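Local coordinates for protein putative hydrolase (Bacteroides ovatus, PDB 4HBS) that is of unproven function but probably acts as a hydrolase, folding as a five-bladed beta-propeller in the beta-fructosidase clan, at residues Gly54-Gly60 / Phe75-Gly81; Asp59-Thr63 / Tyr357-His362; Gly69-Phe75 / Ile99-Pro104. All coordinates share one frame; numbering follows the deposited sequence.

Contact 1: Gly54-Gly60 / Phe75-Gly81; sequences GWNGGDG and FNDSFYG
Gly-54 and Gly-81 form a hydrogen-bonded antiparallel pair, and from there the two segments run side by side toward Gly-60 and Phe-75. Trp-55 and Tyr-80 follow as a non-hydrogen-bonded pair, CA atoms 4.5 Å apart. Beyond them Asn-56 N gives a bond to Phe-79 O, and Phe-79 N one to Gly-57 O. At the other end Asn-76 N reaches Asp-59 O over 2.9 Å in a nearly straight bond. With its CG anti to the backbone N (chi1 -174°), the Trp-55 indole meets two aromatic rings of the second segment. Its edge meets the face of Tyr-80 in a T-shaped pair, planes 86° apart, with Trp-55 CB 3.6 Å from Tyr-80 CE2. On the Phe-75 side Trp-55 NE1 sits above one face of the ring, 3.7 Å from Phe-75 CD2, the two ring planes inclined at 44°. The same nitrogen makes a weak hydrogen bond to Ser-78 OG, 3.2 Å, and that hydroxyl in turn donates to Asn-76 O. This ribbon prolongs the hairpin of strands 60-65 and 71-75, part of a propeller blade, past its last sheet pair. Asn-56 turns its OD1 toward Phe-79 CB, 3.4 Å away, its amide nearly parallel to the Phe-79 ring, while Arg-89 bonds the same oxygen. Asp-59 lays OD2 against Asn-76 CB, 3.4 Å, and uses OD1 for Tyr-357; Asn-76 sends its own OD1 to the backbone of Ala-160. Trp-113 stacks on the indole from outside the pair of segments.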
# COMPACT_ATOMS: atom_id res chain seq x y z
N GLY A 54 -7.37 -19.07 5.67
CA GLY A 54 -6.26 -18.52 4.91
C GLY A 54 -6.05 -17.07 5.29
O GLY A 54 -6.19 -16.74 6.47
N TRP A 55 -5.75 -16.18 4.31
CA TRP A 55 -5.54 -14.76 4.65
C TRP A 55 -6.77 -14.26 5.37
O TRP A 55 -7.86 -14.40 4.83
CB TRP A 55 -5.27 -13.89 3.40
CG TRP A 55 -4.91 -12.48 3.74
CD1 TRP A 55 -3.66 -11.94 3.80
CD2 TRP A 55 -5.81 -11.42 4.08
NE1 TRP A 55 -3.72 -10.63 4.19
CE2 TRP A 55 -5.03 -10.28 4.36
CE3 TRP A 55 -7.20 -11.35 4.27
CZ2 TRP A 55 -5.60 -9.08 4.79
CZ3 TRP A 55 -7.75 -10.17 4.71
CH2 TRP A 55 -6.96 -9.05 4.94
N ASN A 56 -6.63 -13.74 6.58
CA ASN A 56 -7.78 -13.24 7.32
C ASN A 56 -7.46 -11.91 8.09
O ASN A 56 -8.22 -11.53 8.97
CB ASN A 56 -8.29 -14.34 8.27
CG ASN A 56 -7.31 -14.78 9.33
OD1 ASN A 56 -6.79 -13.96 10.08
ND2 ASN A 56 -7.11 -16.08 9.48
N GLY A 57 -6.41 -11.21 7.68
CA GLY A 57 -5.97 -9.96 8.30
C GLY A 57 -4.57 -9.60 7.86
O GLY A 57 -3.73 -10.48 7.69
N GLY A 58 -4.32 -8.31 7.65
CA GLY A 58 -3.04 -7.87 7.12
C GLY A 58 -2.81 -6.38 7.02
O GLY A 58 -3.66 -5.56 7.36
N ASP A 59 -1.65 -6.07 6.49
CA ASP A 59 -0.98 -4.77 6.42
C ASP A 59 -0.47 -4.56 5.00
O ASP A 59 -0.40 -5.52 4.23
CB ASP A 59 0.19 -4.93 7.38
CG ASP A 59 0.91 -3.74 7.92
OD1 ASP A 59 0.37 -3.12 8.83
OD2 ASP A 59 2.14 -3.59 7.62
N GLY A 60 -0.08 -3.33 4.68
CA GLY A 60 0.38 -2.98 3.34
C GLY A 60 -0.82 -2.80 2.44
O GLY A 60 -1.51 -1.78 2.55
N PHE A 75 0.99 -7.85 0.42
CA PHE A 75 0.76 -7.58 1.83
C PHE A 75 2.03 -7.70 2.58
O PHE A 75 2.94 -8.41 2.16
CB PHE A 75 -0.28 -8.56 2.42
CG PHE A 75 -1.57 -8.63 1.63
CD1 PHE A 75 -1.66 -9.44 0.51
CD2 PHE A 75 -2.66 -7.84 1.97
CE1 PHE A 75 -2.82 -9.45 -0.27
CE2 PHE A 75 -3.82 -7.85 1.18
CZ PHE A 75 -3.89 -8.67 0.07
N ASN A 76 2.07 -7.02 3.73
CA ASN A 76 3.18 -7.04 4.67
C ASN A 76 2.75 -8.03 5.75
O ASN A 76 2.15 -9.06 5.39
CB ASN A 76 3.47 -5.60 5.17
CG ASN A 76 4.05 -4.69 4.11
OD1 ASN A 76 4.59 -5.13 3.10
ND2 ASN A 76 3.94 -3.39 4.31
N ASP A 77 3.02 -7.77 7.04
CA ASP A 77 2.68 -8.71 8.10
C ASP A 77 1.19 -9.06 8.04
O ASP A 77 0.37 -8.17 8.19
CB ASP A 77 3.05 -8.14 9.46
CG ASP A 77 4.53 -7.97 9.72
OD1 ASP A 77 5.34 -8.28 8.82
OD2 ASP A 77 4.89 -7.50 10.82
N SER A 78 0.85 -10.34 7.72
CA SER A 78 -0.54 -10.80 7.58
C SER A 78 -0.80 -12.10 8.33
O SER A 78 0.07 -12.95 8.37
CB SER A 78 -0.88 -11.03 6.11
OG SER A 78 -0.84 -9.84 5.35
N PHE A 79 -2.03 -12.26 8.86
CA PHE A 79 -2.48 -13.47 9.55
C PHE A 79 -3.06 -14.47 8.55
O PHE A 79 -3.99 -14.14 7.82
CB PHE A 79 -3.55 -13.16 10.60
CG PHE A 79 -3.07 -12.37 11.78
CD1 PHE A 79 -2.19 -12.92 12.70
CD2 PHE A 79 -3.55 -11.09 12.02
CE1 PHE A 79 -1.74 -12.18 13.79
CE2 PHE A 79 -3.11 -10.35 13.12
CZ PHE A 79 -2.20 -10.90 14.00
N TYR A 80 -2.51 -15.68 8.54
CA TYR A 80 -2.97 -16.78 7.71
C TYR A 80 -3.37 -17.86 8.65
O TYR A 80 -2.52 -18.30 9.41
CB TYR A 80 -1.87 -17.24 6.78
CG TYR A 80 -1.75 -16.38 5.55
CD1 TYR A 80 -0.92 -15.26 5.54
CD2 TYR A 80 -2.45 -16.69 4.39
CE1 TYR A 80 -0.79 -14.47 4.40
CE2 TYR A 80 -2.28 -15.94 3.23
CZ TYR A 80 -1.46 -14.83 3.24
OH TYR A 80 -1.35 -14.03 2.12
N GLY A 81 -4.64 -18.24 8.66
CA GLY A 81 -5.12 -19.25 9.57
C GLY A 81 -6.62 -19.36 9.64
O GLY A 81 -7.30 -19.29 8.61

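Contact 2: Asp59-Thr63 / Tyr357-His362; sequences DGVFT and YMVNIH
Strands 60-63 and 357-361 run almost parallel, 10° between their directions, yet the axes of these short stretches come no nearer than 7.5 Å, and it is side chains such as Asn-360 and His-362, with one water, that span the gap in place of a backbone ladder. Asn-360 sends ND2 to Val-61 O, 2.8 Å away. The bond is fairly straight (164°) and the acceptor lies in the amide plane, although the nitrogen stands well above the plane of the Val-61 carbonyl. The same ND2 rests over the centre of the Phe-62 ring, 3.7 Å above its plane. At the ring's far end Phe-62 CZ touches selenomethionine Met-358 at SE, 3.9 Å, an oblique Met-aromatic contact made possible by bends at chi2 and chi3. With an alanine in place of Phe-62, the Asn-360 amide and the Met-358 selenium are likely to lose the ring they pack on, and the Met-358 chain to turn more freely. The water links Gly-60 O (2.7 Å) with Met-358 O (2.8 Å). One end is tied by Thr-63 OG1, which meets His-362 ND1 at the imidazole edge at 2.6 Å; His-362 NE2 bonds Ser-374, fixing the ring's rotation. At the opposite end Tyr-357 OH donates to Asp-59 OD1 at a modelled 2.4 Å, a length doubtful at this resolution. Two edge strands side by side near the centre of the chain, joined by polar side chains and water, are consistent with inner strands of neighbouring blades meeting around the axis of the five-bladed propeller.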
# COMPACT_ATOMS: atom_id res chain seq x y z
N ASP A 59 -1.65 -6.07 6.49
CA ASP A 59 -0.98 -4.77 6.42
C ASP A 59 -0.47 -4.56 5.00
O ASP A 59 -0.40 -5.52 4.23
CB ASP A 59 0.19 -4.93 7.38
CG ASP A 59 0.91 -3.74 7.92
OD1 ASP A 59 0.37 -3.12 8.83
OD2 ASP A 59 2.14 -3.59 7.62
N GLY A 60 -0.08 -3.33 4.68
CA GLY A 60 0.38 -2.98 3.34
C GLY A 60 -0.82 -2.80 2.44
O GLY A 60 -1.51 -1.78 2.55
N VAL A 61 -1.14 -3.82 1.64
CA VAL A 61 -2.32 -3.83 0.75
C VAL A 61 -2.04 -2.85 -0.38
O VAL A 61 -2.43 -1.68 -0.32
CB VAL A 61 -3.66 -3.54 1.52
CG1 VAL A 61 -4.87 -3.79 0.63
CG2 VAL A 61 -3.77 -4.40 2.79
N PHE A 62 -1.29 -3.33 -1.38
CA PHE A 62 -0.88 -2.56 -2.57
C PHE A 62 -1.35 -3.28 -3.81
O PHE A 62 -1.00 -4.43 -3.99
CB PHE A 62 0.64 -2.44 -2.62
CG PHE A 62 1.33 -1.72 -1.49
CD1 PHE A 62 1.54 -2.34 -0.27
CD2 PHE A 62 1.96 -0.50 -1.72
CE1 PHE A 62 2.24 -1.70 0.75
CE2 PHE A 62 2.67 0.13 -0.70
CZ PHE A 62 2.79 -0.46 0.53
N THR A 63 -2.08 -2.58 -4.70
CA THR A 63 -2.56 -3.17 -5.96
C THR A 63 -1.69 -2.73 -7.13
O THR A 63 -1.00 -1.70 -7.08
CB THR A 63 -3.99 -2.79 -6.23
OG1 THR A 63 -4.11 -1.39 -6.14
CG2 THR A 63 -4.93 -3.45 -5.30
N TYR A 357 -3.10 3.80 9.26
CA TYR A 357 -1.90 4.09 8.49
C TYR A 357 -2.00 3.44 7.13
O TYR A 357 -3.04 2.87 6.80
CB TYR A 357 -0.66 3.61 9.27
CG TYR A 357 -0.67 2.14 9.62
CD1 TYR A 357 -1.38 1.67 10.72
CD2 TYR A 357 0.09 1.23 8.90
CE1 TYR A 357 -1.40 0.32 11.04
CE2 TYR A 357 0.11 -0.12 9.23
CZ TYR A 357 -0.63 -0.57 10.32
OH TYR A 357 -0.59 -1.89 10.68
N MSE A 358 -0.97 3.63 6.30
CA MSE A 358 -0.93 3.07 4.96
C MSE A 358 -2.19 3.40 4.17
O MSE A 358 -2.90 2.51 3.68
CB MSE A 358 -0.74 1.56 5.05
CG MSE A 358 -0.05 0.98 3.85
SE MSE A 358 1.84 1.26 3.90
CE MSE A 358 2.24 -0.09 5.31
N VAL A 359 -2.50 4.69 4.07
CA VAL A 359 -3.66 5.13 3.31
C VAL A 359 -3.20 5.06 1.87
O VAL A 359 -2.40 5.89 1.44
CB VAL A 359 -4.16 6.51 3.74
CG1 VAL A 359 -5.39 6.91 2.95
CG2 VAL A 359 -4.49 6.51 5.23
N ASN A 360 -3.62 3.98 1.17
CA ASN A 360 -3.22 3.65 -0.19
C ASN A 360 -4.28 3.91 -1.19
O ASN A 360 -5.46 3.83 -0.89
CB ASN A 360 -2.81 2.17 -0.27
CG ASN A 360 -1.45 1.91 0.34
OD1 ASN A 360 -0.71 2.84 0.70
ND2 ASN A 360 -1.10 0.65 0.46
N ILE A 361 -3.84 4.17 -2.43
CA ILE A 361 -4.66 4.53 -3.59
C ILE A 361 -4.64 3.33 -4.55
O ILE A 361 -3.60 2.68 -4.67
CB ILE A 361 -4.05 5.86 -4.15
CG1 ILE A 361 -4.81 7.07 -3.60
CG2 ILE A 361 -3.89 5.92 -5.67
CD1 ILE A 361 -6.13 7.32 -4.25
N HIS A 362 -5.80 2.99 -5.17
CA HIS A 362 -5.93 1.80 -6.05
C HIS A 362 -6.60 2.13 -7.39
O HIS A 362 -7.77 1.79 -7.61
CB HIS A 362 -6.71 0.68 -5.32
CG HIS A 362 -6.13 0.32 -3.99
ND1 HIS A 362 -4.91 -0.30 -3.90
CD2 HIS A 362 -6.59 0.59 -2.75
CE1 HIS A 362 -4.67 -0.45 -2.61
NE2 HIS A 362 -5.65 0.08 -1.87
O HOH W 1 -3.49 0.06 2.53

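Contact 3: Gly69-Phe75 / Ile99-Pro104; sequences GNIFWSF and IMVQTP
Trp-73 and selenomethionine Met-100 lie side by side and point the same way, the terminal methyl of Met-100 lying over the indole: CE sits over the five-membered ring, 3.7 Å from its centroid and 19° off the normal. Bends at chi2 and chi3 fold the chain back to make this CH-pi contact, and SE comes in obliquely at 3.6 Å from Trp-73 CD1. Gln-102, extended beyond CG, approaches the indole at its edge instead. Its OE1 lies close to the ring plane and accepts from Trp-73 NE1 at 2.9 Å, the amide turned 46° against the indole, while NE2 is bonded to Tyr-45. On the other face of the sheet Phe-72 crosses Ile-99, with Phe-72 CZ 3.6 Å from Ile-99 CG2. Four backbone hydrogen bonds pair Ile-71 with Gln-102 and Trp-73 with Met-100, setting this regular antiparallel register. At the Asn-70 end of the pair Asn-70 OD1 lies against Thr-103 CG2 and Pro-104 CD, and its ND2 bonds Tyr-207. Strands 71-75 and 98-102 are the middle two of a four-stranded propeller blade: strand 60-65 flanks the first, strand 111-113 the second, and Phe-72 packs on Met-170 and Met-172 of strand 169-178 in another sheet.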
# COMPACT_ATOMS: atom_id res chain seq x y z
N GLY A 69 -5.80 -8.37 -17.34
CA GLY A 69 -7.07 -8.07 -16.69
C GLY A 69 -7.11 -8.38 -15.21
O GLY A 69 -8.06 -7.98 -14.54
N ASN A 70 -6.08 -9.09 -14.67
CA ASN A 70 -6.02 -9.41 -13.25
C ASN A 70 -5.38 -8.26 -12.50
O ASN A 70 -4.84 -7.34 -13.12
CB ASN A 70 -5.21 -10.69 -13.01
CG ASN A 70 -5.68 -11.90 -13.78
OD1 ASN A 70 -6.88 -12.09 -14.00
ND2 ASN A 70 -4.76 -12.73 -14.24
N ILE A 71 -5.43 -8.31 -11.15
CA ILE A 71 -4.85 -7.31 -10.26
C ILE A 71 -3.95 -8.03 -9.27
O ILE A 71 -4.36 -9.03 -8.68
CB ILE A 71 -5.93 -6.46 -9.52
CG1 ILE A 71 -6.77 -5.68 -10.54
CG2 ILE A 71 -5.28 -5.51 -8.48
CD1 ILE A 71 -7.95 -5.09 -9.99
N PHE A 72 -2.74 -7.51 -9.07
CA PHE A 72 -1.76 -8.08 -8.15
C PHE A 72 -1.86 -7.35 -6.81
O PHE A 72 -1.75 -6.14 -6.78
CB PHE A 72 -0.35 -7.97 -8.75
CG PHE A 72 0.76 -8.19 -7.76
CD1 PHE A 72 1.23 -9.46 -7.48
CD2 PHE A 72 1.29 -7.12 -7.05
CE1 PHE A 72 2.20 -9.66 -6.51
CE2 PHE A 72 2.26 -7.33 -6.08
CZ PHE A 72 2.71 -8.59 -5.80
N TRP A 73 -2.03 -8.09 -5.71
CA TRP A 73 -2.11 -7.53 -4.35
C TRP A 73 -0.92 -7.99 -3.56
O TRP A 73 -0.65 -9.20 -3.56
CB TRP A 73 -3.38 -8.00 -3.64
CG TRP A 73 -4.64 -7.51 -4.24
CD1 TRP A 73 -5.19 -7.90 -5.43
CD2 TRP A 73 -5.57 -6.60 -3.65
NE1 TRP A 73 -6.39 -7.26 -5.63
CE2 TRP A 73 -6.67 -6.48 -4.54
CE3 TRP A 73 -5.57 -5.84 -2.47
CZ2 TRP A 73 -7.74 -5.62 -4.28
CZ3 TRP A 73 -6.64 -5.00 -2.21
CH2 TRP A 73 -7.71 -4.90 -3.11
N SER A 74 -0.21 -7.08 -2.86
CA SER A 74 0.90 -7.47 -1.97
C SER A 74 0.59 -7.03 -0.56
O SER A 74 -0.02 -5.98 -0.35
CB SER A 74 2.23 -6.89 -2.43
OG SER A 74 2.31 -5.49 -2.34
N PHE A 75 0.99 -7.85 0.42
CA PHE A 75 0.76 -7.58 1.83
C PHE A 75 2.03 -7.70 2.58
O PHE A 75 2.94 -8.41 2.16
CB PHE A 75 -0.28 -8.56 2.42
CG PHE A 75 -1.57 -8.63 1.63
CD1 PHE A 75 -1.66 -9.44 0.51
CD2 PHE A 75 -2.66 -7.84 1.97
CE1 PHE A 75 -2.82 -9.45 -0.27
CE2 PHE A 75 -3.82 -7.85 1.18
CZ PHE A 75 -3.89 -8.67 0.07
N ILE A 99 1.60 -12.52 -1.24
CA ILE A 99 0.99 -11.93 -2.42
C ILE A 99 -0.28 -12.71 -2.79
O ILE A 99 -0.55 -13.80 -2.27
CB ILE A 99 2.00 -11.84 -3.60
CG1 ILE A 99 2.39 -13.24 -4.14
CG2 ILE A 99 3.24 -11.01 -3.18
CD1 ILE A 99 3.39 -13.26 -5.30
N MSE A 100 -1.05 -12.11 -3.67
CA MSE A 100 -2.32 -12.65 -4.17
C MSE A 100 -2.61 -12.06 -5.56
O MSE A 100 -2.09 -10.99 -5.88
CB MSE A 100 -3.43 -12.29 -3.15
CG MSE A 100 -4.85 -12.69 -3.55
SE MSE A 100 -5.80 -11.28 -4.39
CE MSE A 100 -6.21 -10.33 -2.92
N VAL A 101 -3.41 -12.77 -6.37
CA VAL A 101 -3.85 -12.31 -7.70
C VAL A 101 -5.36 -12.28 -7.70
O VAL A 101 -5.97 -13.31 -7.44
CB VAL A 101 -3.34 -13.17 -8.89
CG1 VAL A 101 -3.84 -12.59 -10.21
CG2 VAL A 101 -1.81 -13.28 -8.90
N GLN A 102 -5.96 -11.13 -8.00
CA GLN A 102 -7.41 -11.00 -8.11
C GLN A 102 -7.78 -11.10 -9.56
O GLN A 102 -7.26 -10.31 -10.35
CB GLN A 102 -7.88 -9.65 -7.55
CG GLN A 102 -9.38 -9.38 -7.71
CD GLN A 102 -9.76 -7.98 -7.35
OE1 GLN A 102 -8.93 -7.14 -7.04
NE2 GLN A 102 -11.04 -7.69 -7.43
N THR A 103 -8.68 -12.03 -9.92
CA THR A 103 -9.15 -12.20 -11.30
C THR A 103 -10.49 -11.49 -11.46
O THR A 103 -11.17 -11.27 -10.46
CB THR A 103 -9.28 -13.69 -11.63
OG1 THR A 103 -10.16 -14.29 -10.67
CG2 THR A 103 -7.95 -14.40 -11.65
N PRO A 104 -10.95 -11.18 -12.70
CA PRO A 104 -12.28 -10.55 -12.85
C PRO A 104 -13.41 -11.39 -12.24
O PRO A 104 -13.42 -12.61 -12.44
CB PRO A 104 -12.43 -10.43 -14.37
CG PRO A 104 -11.04 -10.40 -14.88
CD PRO A 104 -10.28 -11.34 -14.01

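Overall arrangement
The three contacts lie 13 to 14 Å apart, centre to centre, and all draw on the hairpin of strands 60-65 and 71-75 or its extension. Contact 3 builds the middle of the blade; contact 2, its centre about 3 Å from that of the chain, sets the blade's edge strand, 60-65, beside strand 356-361 of another sheet; contact 1 carries the hairpin outward. Phe-75 belongs to contacts 1 and 3, Asp-59 and Gly-60 to contacts 1 and 2. Strand 60-65 also packs on contact 3, Thr-63 CG2 lying 3.6 Å from Trp-73 CE2. Bound glycerol, about 4 Å from the Tyr-357 side chain and about 3 Å from that of Gln-102, may mark pockets, though no active site is established.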